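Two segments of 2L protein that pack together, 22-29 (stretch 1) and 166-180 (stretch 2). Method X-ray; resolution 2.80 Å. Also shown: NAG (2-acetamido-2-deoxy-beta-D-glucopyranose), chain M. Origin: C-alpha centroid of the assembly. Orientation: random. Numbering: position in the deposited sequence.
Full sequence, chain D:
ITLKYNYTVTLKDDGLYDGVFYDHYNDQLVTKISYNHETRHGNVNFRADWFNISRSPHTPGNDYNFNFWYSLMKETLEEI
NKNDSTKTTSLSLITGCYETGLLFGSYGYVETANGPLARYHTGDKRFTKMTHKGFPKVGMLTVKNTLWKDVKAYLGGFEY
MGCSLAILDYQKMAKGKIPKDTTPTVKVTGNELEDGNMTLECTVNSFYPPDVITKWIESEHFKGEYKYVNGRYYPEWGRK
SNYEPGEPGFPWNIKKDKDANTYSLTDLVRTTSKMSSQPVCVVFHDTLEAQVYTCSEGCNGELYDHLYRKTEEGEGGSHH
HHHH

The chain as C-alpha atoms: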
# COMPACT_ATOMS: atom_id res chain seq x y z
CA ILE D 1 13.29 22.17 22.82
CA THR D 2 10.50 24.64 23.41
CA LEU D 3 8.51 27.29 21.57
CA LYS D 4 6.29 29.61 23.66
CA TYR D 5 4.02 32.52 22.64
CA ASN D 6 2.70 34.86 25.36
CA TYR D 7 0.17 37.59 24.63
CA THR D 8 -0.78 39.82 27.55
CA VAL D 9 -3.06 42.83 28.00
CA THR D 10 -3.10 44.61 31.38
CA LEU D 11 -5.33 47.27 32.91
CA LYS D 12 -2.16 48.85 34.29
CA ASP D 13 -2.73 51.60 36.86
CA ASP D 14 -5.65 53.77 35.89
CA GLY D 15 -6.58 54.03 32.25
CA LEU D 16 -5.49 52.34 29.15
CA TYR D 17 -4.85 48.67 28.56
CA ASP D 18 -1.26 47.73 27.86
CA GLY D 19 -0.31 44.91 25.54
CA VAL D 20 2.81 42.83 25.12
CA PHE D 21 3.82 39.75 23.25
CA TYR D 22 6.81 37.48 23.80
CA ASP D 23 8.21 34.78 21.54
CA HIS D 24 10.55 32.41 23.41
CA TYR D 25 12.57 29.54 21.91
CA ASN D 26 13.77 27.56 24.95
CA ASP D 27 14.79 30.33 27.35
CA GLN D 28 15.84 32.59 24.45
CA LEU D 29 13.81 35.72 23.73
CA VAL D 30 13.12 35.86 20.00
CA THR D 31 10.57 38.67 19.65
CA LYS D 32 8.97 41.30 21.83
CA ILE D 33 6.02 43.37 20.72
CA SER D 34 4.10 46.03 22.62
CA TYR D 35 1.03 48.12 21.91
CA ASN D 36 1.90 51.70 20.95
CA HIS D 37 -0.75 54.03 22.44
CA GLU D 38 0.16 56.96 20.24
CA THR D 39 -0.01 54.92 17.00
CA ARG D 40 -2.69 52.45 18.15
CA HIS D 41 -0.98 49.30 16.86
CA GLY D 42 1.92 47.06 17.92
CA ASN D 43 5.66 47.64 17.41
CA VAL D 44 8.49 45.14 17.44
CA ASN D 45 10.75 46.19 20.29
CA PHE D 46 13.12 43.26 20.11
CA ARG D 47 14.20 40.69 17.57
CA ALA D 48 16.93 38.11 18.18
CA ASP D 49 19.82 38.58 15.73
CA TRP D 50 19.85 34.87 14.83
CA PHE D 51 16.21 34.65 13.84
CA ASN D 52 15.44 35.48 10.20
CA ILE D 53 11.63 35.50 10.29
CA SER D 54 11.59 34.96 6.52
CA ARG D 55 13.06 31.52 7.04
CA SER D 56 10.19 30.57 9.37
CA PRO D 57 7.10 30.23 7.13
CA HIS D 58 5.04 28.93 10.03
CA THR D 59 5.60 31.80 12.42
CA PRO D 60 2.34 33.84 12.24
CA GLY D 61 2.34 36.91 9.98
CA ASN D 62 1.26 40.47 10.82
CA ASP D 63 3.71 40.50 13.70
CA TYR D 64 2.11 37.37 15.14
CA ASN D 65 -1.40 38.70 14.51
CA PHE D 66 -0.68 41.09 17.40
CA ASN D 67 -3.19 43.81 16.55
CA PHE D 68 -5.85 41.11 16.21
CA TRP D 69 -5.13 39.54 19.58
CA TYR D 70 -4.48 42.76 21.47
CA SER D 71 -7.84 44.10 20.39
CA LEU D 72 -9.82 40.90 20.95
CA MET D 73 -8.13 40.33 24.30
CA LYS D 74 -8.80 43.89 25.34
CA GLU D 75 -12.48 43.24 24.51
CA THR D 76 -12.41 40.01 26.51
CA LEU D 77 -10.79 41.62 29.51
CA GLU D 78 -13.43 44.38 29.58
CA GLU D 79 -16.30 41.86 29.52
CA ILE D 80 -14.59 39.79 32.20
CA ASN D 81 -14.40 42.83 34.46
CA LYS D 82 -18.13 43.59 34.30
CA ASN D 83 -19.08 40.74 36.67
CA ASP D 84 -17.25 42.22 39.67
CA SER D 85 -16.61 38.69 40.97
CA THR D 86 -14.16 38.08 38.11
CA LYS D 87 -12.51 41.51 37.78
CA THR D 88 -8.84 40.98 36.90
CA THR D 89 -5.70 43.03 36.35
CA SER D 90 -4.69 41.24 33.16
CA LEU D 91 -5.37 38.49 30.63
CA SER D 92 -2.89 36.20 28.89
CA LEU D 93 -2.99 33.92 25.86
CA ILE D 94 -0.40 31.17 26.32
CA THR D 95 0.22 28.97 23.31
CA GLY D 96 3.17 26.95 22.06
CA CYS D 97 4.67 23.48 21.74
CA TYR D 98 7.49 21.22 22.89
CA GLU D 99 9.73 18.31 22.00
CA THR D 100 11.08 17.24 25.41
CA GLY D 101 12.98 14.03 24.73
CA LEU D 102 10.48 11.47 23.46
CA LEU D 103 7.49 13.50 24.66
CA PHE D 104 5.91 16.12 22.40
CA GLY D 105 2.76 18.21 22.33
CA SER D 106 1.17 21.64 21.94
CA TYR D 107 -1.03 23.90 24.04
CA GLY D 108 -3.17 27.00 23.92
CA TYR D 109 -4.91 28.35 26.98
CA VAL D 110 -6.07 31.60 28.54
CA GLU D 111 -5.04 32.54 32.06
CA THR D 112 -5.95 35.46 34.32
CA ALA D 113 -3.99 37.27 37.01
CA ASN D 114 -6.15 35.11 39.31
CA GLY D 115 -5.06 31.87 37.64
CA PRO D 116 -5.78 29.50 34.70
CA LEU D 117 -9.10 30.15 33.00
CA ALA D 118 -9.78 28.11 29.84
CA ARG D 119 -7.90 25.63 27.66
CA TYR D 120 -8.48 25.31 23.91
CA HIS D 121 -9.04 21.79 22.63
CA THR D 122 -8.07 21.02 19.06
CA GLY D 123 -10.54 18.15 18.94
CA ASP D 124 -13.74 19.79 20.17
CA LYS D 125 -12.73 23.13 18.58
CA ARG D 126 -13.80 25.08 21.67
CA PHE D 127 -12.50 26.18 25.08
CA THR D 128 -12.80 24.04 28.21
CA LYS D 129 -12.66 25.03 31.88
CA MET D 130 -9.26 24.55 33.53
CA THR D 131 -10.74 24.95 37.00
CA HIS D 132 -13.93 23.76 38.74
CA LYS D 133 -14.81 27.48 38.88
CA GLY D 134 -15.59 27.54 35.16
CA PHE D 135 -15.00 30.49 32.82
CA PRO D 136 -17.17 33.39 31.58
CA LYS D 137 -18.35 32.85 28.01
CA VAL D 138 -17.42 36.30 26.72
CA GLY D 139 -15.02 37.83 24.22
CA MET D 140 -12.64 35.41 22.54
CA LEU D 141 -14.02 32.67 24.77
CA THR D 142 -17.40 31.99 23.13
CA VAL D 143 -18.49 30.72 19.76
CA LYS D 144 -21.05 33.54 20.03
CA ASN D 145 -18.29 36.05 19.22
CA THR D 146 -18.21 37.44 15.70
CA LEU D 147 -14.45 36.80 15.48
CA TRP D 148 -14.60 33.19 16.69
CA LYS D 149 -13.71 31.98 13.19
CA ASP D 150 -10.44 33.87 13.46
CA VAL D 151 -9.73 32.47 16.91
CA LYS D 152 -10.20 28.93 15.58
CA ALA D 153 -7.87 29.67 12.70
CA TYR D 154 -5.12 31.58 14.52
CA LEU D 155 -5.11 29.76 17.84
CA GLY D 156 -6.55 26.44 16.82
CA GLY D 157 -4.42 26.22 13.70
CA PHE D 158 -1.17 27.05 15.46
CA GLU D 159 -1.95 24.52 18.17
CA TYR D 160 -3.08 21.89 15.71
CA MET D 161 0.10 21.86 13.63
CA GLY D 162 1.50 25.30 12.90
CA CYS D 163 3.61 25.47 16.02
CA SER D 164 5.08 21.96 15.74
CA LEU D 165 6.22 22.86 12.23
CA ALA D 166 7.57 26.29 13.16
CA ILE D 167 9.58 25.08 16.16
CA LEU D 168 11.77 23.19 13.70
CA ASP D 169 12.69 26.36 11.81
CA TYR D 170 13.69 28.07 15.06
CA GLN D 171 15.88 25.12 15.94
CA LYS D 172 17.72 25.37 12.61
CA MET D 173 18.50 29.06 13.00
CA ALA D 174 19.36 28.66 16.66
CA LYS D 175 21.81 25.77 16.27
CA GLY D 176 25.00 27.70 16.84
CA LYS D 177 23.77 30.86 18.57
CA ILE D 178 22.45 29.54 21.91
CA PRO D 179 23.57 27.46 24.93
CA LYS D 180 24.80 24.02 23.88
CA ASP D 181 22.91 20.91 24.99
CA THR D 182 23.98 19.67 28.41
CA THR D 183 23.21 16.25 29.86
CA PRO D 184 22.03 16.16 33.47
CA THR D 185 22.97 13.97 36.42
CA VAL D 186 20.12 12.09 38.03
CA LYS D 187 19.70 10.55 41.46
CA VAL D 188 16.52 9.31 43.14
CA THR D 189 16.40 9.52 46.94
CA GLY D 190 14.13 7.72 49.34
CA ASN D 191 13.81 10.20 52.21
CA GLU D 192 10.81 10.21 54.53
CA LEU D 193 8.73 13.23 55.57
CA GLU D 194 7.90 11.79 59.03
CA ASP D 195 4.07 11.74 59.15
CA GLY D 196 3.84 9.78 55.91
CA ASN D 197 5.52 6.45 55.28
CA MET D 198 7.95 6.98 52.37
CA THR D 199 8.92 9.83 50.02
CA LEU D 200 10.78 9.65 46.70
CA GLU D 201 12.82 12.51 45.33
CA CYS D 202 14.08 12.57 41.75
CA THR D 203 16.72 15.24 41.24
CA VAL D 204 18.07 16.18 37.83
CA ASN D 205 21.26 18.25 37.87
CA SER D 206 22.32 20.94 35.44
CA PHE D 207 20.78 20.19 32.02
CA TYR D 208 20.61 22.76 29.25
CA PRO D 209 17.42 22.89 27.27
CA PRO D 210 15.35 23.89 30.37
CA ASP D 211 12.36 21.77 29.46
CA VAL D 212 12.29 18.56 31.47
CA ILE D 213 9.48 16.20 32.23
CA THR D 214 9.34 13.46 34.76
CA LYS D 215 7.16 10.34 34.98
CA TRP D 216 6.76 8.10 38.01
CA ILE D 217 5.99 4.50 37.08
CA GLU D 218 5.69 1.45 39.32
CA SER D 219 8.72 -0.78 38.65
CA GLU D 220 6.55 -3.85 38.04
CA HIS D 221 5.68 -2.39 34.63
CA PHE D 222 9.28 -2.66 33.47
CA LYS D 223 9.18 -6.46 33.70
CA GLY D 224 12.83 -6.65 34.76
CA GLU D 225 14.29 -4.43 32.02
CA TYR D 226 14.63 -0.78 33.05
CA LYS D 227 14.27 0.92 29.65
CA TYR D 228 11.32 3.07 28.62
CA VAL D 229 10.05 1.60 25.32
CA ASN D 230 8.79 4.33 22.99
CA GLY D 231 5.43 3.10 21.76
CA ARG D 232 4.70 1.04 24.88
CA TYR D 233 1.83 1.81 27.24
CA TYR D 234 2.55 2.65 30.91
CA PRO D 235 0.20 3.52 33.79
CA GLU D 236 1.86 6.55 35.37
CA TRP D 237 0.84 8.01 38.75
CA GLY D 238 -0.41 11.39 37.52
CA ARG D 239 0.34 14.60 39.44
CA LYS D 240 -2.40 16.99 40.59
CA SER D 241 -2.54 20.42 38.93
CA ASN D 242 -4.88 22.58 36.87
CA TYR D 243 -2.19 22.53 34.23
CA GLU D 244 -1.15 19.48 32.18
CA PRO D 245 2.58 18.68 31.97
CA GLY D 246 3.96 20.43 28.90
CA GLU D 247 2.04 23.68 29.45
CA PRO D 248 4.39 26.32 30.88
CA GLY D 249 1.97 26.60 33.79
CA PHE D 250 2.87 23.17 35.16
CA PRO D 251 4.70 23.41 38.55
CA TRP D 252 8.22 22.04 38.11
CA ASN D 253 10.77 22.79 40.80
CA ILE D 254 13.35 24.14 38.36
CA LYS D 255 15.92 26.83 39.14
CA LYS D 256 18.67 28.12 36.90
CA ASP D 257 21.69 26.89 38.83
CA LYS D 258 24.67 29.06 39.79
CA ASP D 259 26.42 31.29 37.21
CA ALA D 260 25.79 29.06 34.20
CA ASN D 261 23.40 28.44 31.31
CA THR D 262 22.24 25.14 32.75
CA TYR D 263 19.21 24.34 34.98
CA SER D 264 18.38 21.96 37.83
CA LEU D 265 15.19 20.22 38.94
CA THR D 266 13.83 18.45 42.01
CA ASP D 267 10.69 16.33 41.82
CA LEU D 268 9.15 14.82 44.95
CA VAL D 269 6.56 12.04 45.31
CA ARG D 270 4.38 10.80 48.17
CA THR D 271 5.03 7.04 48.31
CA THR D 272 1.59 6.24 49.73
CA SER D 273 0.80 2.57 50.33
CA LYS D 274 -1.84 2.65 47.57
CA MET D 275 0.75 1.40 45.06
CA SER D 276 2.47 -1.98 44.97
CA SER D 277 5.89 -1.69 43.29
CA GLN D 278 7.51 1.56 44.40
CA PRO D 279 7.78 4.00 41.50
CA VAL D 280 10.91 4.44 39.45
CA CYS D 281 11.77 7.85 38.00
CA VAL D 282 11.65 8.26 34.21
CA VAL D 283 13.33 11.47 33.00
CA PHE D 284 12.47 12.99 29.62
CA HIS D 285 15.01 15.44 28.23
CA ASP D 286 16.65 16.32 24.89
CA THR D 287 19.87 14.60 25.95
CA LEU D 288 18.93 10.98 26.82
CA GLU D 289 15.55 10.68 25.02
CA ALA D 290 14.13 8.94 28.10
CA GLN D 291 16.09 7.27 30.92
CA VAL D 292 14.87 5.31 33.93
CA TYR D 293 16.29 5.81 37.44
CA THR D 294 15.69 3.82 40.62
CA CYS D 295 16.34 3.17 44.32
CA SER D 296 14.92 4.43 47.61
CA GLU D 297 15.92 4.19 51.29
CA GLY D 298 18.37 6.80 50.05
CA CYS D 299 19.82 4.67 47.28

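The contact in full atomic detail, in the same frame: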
# COMPACT_ATOMS: atom_id res chain seq x y z
N TYR D 22 5.47 38.03 23.72
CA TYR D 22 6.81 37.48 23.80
C TYR D 22 6.87 36.17 23.05
O TYR D 22 5.97 35.35 23.15
CB TYR D 22 7.24 37.24 25.26
CG TYR D 22 7.42 38.48 26.09
CD1 TYR D 22 6.47 38.85 27.04
CD2 TYR D 22 8.54 39.30 25.92
CE1 TYR D 22 6.62 40.00 27.81
CE2 TYR D 22 8.70 40.46 26.68
CZ TYR D 22 7.74 40.80 27.63
OH TYR D 22 7.91 41.92 28.41
N ASP D 23 7.95 36.00 22.29
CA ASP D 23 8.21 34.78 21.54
C ASP D 23 9.49 34.20 22.14
O ASP D 23 10.57 34.79 22.04
CB ASP D 23 8.44 35.12 20.07
CG ASP D 23 8.61 33.89 19.21
OD1 ASP D 23 9.12 32.87 19.71
OD2 ASP D 23 8.25 33.93 18.01
N HIS D 24 9.39 33.04 22.79
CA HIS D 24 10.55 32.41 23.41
C HIS D 24 10.87 31.03 22.85
O HIS D 24 10.00 30.14 22.83
CB HIS D 24 10.35 32.27 24.91
CG HIS D 24 10.48 33.55 25.67
ND1 HIS D 24 11.70 34.15 25.90
CD2 HIS D 24 9.56 34.31 26.29
CE1 HIS D 24 11.52 35.24 26.63
NE2 HIS D 24 10.22 35.36 26.88
N TYR D 25 12.10 30.85 22.39
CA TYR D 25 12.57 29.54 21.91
C TYR D 25 13.45 29.07 23.07
O TYR D 25 14.49 29.66 23.34
CB TYR D 25 13.42 29.69 20.66
CG TYR D 25 13.97 28.37 20.23
CD1 TYR D 25 13.12 27.37 19.73
CD2 TYR D 25 15.32 28.07 20.38
CE1 TYR D 25 13.61 26.11 19.40
CE2 TYR D 25 15.82 26.81 20.04
CZ TYR D 25 14.96 25.84 19.56
OH TYR D 25 15.44 24.59 19.23
N ASN D 26 13.03 28.01 23.77
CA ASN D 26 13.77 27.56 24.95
C ASN D 26 13.70 28.77 25.87
O ASN D 26 12.63 29.36 26.00
CB ASN D 26 15.23 27.24 24.64
CG ASN D 26 15.40 25.93 23.89
OD1 ASN D 26 14.46 25.15 23.78
ND2 ASN D 26 16.60 25.68 23.39
N ASP D 27 14.81 29.15 26.48
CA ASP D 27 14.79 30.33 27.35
C ASP D 27 15.29 31.56 26.61
O ASP D 27 15.58 32.57 27.23
CB ASP D 27 15.62 30.10 28.62
CG ASP D 27 17.06 29.68 28.32
OD1 ASP D 27 17.46 29.61 27.13
OD2 ASP D 27 17.81 29.43 29.30
N GLN D 28 15.35 31.49 25.28
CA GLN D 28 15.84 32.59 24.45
C GLN D 28 14.76 33.52 23.88
O GLN D 28 13.91 33.10 23.10
CB GLN D 28 16.64 32.06 23.27
CG GLN D 28 17.75 31.13 23.62
CD GLN D 28 18.78 31.78 24.51
OE1 GLN D 28 18.79 31.56 25.73
NE2 GLN D 28 19.64 32.61 23.91
N LEU D 29 14.79 34.79 24.25
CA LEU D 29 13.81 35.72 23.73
C LEU D 29 14.04 35.87 22.23
O LEU D 29 15.16 36.09 21.78
CB LEU D 29 13.93 37.07 24.43
CG LEU D 29 13.01 38.14 23.84
CD1 LEU D 29 11.55 37.70 23.99
CD2 LEU D 29 13.28 39.48 24.54
N ALA D 166 6.73 25.12 12.95
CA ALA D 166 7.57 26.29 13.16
C ALA D 166 8.76 26.01 14.07
O ALA D 166 9.89 26.39 13.75
CB ALA D 166 6.73 27.42 13.72
N ILE D 167 8.51 25.36 15.20
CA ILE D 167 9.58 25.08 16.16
C ILE D 167 10.83 24.52 15.49
O ILE D 167 11.94 24.78 15.94
CB ILE D 167 9.13 24.11 17.28
CG1 ILE D 167 10.16 24.11 18.40
CG2 ILE D 167 9.00 22.70 16.75
CD1 ILE D 167 9.72 23.37 19.63
N LEU D 168 10.64 23.77 14.41
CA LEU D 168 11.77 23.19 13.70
C LEU D 168 12.60 24.23 12.95
O LEU D 168 13.81 24.08 12.79
CB LEU D 168 11.29 22.09 12.74
CG LEU D 168 10.64 20.86 13.40
CD1 LEU D 168 10.24 19.87 12.35
CD2 LEU D 168 11.59 20.21 14.39
N ASP D 169 11.96 25.31 12.50
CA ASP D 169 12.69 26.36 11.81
C ASP D 169 13.52 27.15 12.83
O ASP D 169 14.65 27.56 12.54
CB ASP D 169 11.73 27.31 11.09
CG ASP D 169 11.08 26.67 9.87
OD1 ASP D 169 11.80 25.99 9.11
OD2 ASP D 169 9.85 26.86 9.68
N TYR D 170 12.97 27.35 14.02
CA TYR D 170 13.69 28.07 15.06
C TYR D 170 14.95 27.29 15.40
O TYR D 170 16.05 27.86 15.46
CB TYR D 170 12.84 28.22 16.33
CG TYR D 170 11.75 29.27 16.25
CD1 TYR D 170 10.61 29.07 15.48
CD2 TYR D 170 11.83 30.45 16.99
CE1 TYR D 170 9.59 30.02 15.44
CE2 TYR D 170 10.81 31.40 16.95
CZ TYR D 170 9.69 31.17 16.18
OH TYR D 170 8.67 32.08 16.16
N GLN D 171 14.78 25.99 15.60
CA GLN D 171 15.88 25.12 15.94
C GLN D 171 17.02 25.26 14.95
O GLN D 171 18.17 25.39 15.35
CB GLN D 171 15.41 23.68 16.01
CG GLN D 171 16.53 22.74 16.34
CD GLN D 171 16.04 21.34 16.55
OE1 GLN D 171 15.32 20.78 15.71
NE2 GLN D 171 16.42 20.75 17.69
N LYS D 172 16.70 25.23 13.65
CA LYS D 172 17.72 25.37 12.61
C LYS D 172 18.52 26.66 12.76
O LYS D 172 19.75 26.64 12.76
CB LYS D 172 17.10 25.38 11.22
CG LYS D 172 16.72 24.04 10.69
CD LYS D 172 16.35 24.13 9.23
CE LYS D 172 15.96 22.75 8.67
NZ LYS D 172 15.77 22.73 7.19
N MET D 173 17.83 27.78 12.88
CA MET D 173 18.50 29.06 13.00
C MET D 173 19.13 29.29 14.35
O MET D 173 19.93 30.20 14.51
CB MET D 173 17.52 30.19 12.70
CG MET D 173 17.02 30.14 11.27
SD MET D 173 15.85 31.43 10.84
CE MET D 173 14.33 30.63 11.14
N ALA D 174 18.79 28.47 15.34
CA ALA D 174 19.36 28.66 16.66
C ALA D 174 20.61 27.82 16.87
O ALA D 174 21.46 28.17 17.69
CB ALA D 174 18.31 28.34 17.73
N LYS D 175 20.71 26.71 16.14
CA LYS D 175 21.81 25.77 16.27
C LYS D 175 23.08 26.30 16.92
O LYS D 175 23.42 25.91 18.04
CB LYS D 175 22.17 25.16 14.92
CG LYS D 175 23.05 23.93 15.07
CD LYS D 175 23.30 23.24 13.75
CE LYS D 175 24.13 21.97 13.95
NZ LYS D 175 24.45 21.29 12.65
N GLY D 176 23.78 27.20 16.25
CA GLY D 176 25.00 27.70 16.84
C GLY D 176 24.91 28.88 17.79
O GLY D 176 25.79 29.05 18.63
N LYS D 177 23.86 29.69 17.71
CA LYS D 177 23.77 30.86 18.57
C LYS D 177 23.16 30.80 19.97
O LYS D 177 22.86 31.85 20.54
CB LYS D 177 23.12 32.00 17.78
CG LYS D 177 23.94 32.46 16.59
CD LYS D 177 23.51 33.83 16.14
CE LYS D 177 24.37 34.36 15.01
NZ LYS D 177 23.94 35.75 14.63
N ILE D 178 22.99 29.61 20.54
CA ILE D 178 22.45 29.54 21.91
C ILE D 178 23.18 28.49 22.74
O ILE D 178 23.97 27.73 22.21
CB ILE D 178 20.92 29.23 21.92
CG1 ILE D 178 20.67 27.80 21.43
CG2 ILE D 178 20.18 30.22 21.04
CD1 ILE D 178 19.29 27.30 21.75
N PRO D 179 22.91 28.44 24.06
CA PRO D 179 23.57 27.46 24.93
C PRO D 179 23.56 26.07 24.33
O PRO D 179 22.54 25.64 23.79
CB PRO D 179 22.76 27.53 26.22
CG PRO D 179 22.40 28.94 26.27
CD PRO D 179 21.96 29.24 24.84
N LYS D 180 24.69 25.37 24.41
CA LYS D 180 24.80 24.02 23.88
C LYS D 180 24.03 23.04 24.77
O LYS D 180 23.80 23.30 25.96
CB LYS D 180 26.26 23.60 23.81
CG LYS D 180 26.92 23.56 25.17
CD LYS D 180 28.18 22.72 25.16
CE LYS D 180 28.71 22.51 26.57
NZ LYS D 180 29.88 21.59 26.58
C1 NAG M . 3.47 36.37 30.08
C2 NAG M . 3.96 35.59 31.31
C3 NAG M . 3.58 36.37 32.59
C4 NAG M . 4.18 37.78 32.54
C5 NAG M . 3.66 38.45 31.26
C6 NAG M . 4.17 39.87 31.07
C7 NAG M . 4.06 33.22 30.92
C8 NAG M . 3.54 31.85 31.31
N2 NAG M . 3.36 34.27 31.31
O3 NAG M . 4.05 35.68 33.74
O4 NAG M . 3.83 38.53 33.72
O5 NAG M . 4.05 37.68 30.09
O6 NAG M . 5.50 39.88 30.58
O7 NAG M . 5.10 33.30 30.27

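What holds the center of this contact? Tyr-25, the last residue of strand 22-25, has the largest area covered by the other stretch. Its CA-to-CB bond points toward the helix, and chi1 near 176° (t) carries the ring on to lie against it. The backbone of Tyr-170 sits over one ring face, and CD1 of Tyr-25 is 3.5 Å from CB of Tyr-170. CE2 of Tyr-25 comes within 3.7 Å of CB of Ala-174, a van der Waals contact with its methyl group. The phenol oxygen OH of Tyr-25 reaches 3.3 Å from CB of Gln-171.

How does Tyr-170 use its length? With chi1 at -76° (m), its ring extends past Tyr-25 to the strand residue two positions earlier. There its OH donates a hydrogen bond to OD2 of Asp-23, 2.6 Å away, although the placement of that oxygen is less certain. The CA-to-CB bond of Asp-23 points toward stretch 2, and chi1 near -175° (t) places OD2 within reach of the phenol oxygen. This is a polar link at the margin of an otherwise largely apolar contact.

What does the chain do beyond the helix? Ile-178 points back toward the strand and its turn. Its chi1 of 68° (p) and chi2 of 165° (t) bring CD1 to the edge of the Tyr-25 ring, 3.9 Å from CE2 of Tyr-25. The same CD1 lies 3.5 Å from ND2 of Asn-26, while CG2 of Ile-178 is 3.7 Å from CG of Gln-28, so the two branches meet different neighbors.

Why do Tyr-25 and Gln-28 both face stretch 2? They are the ends of a type II' beta turn, paired by Tyr-25 N to Gln-28 O (3.0 Å) and Gln-28 N to Tyr-25 O (2.8 Å). Both CA-to-CB bonds point toward stretch 2, whereas that of His-24 points away, as strand alternation predicts.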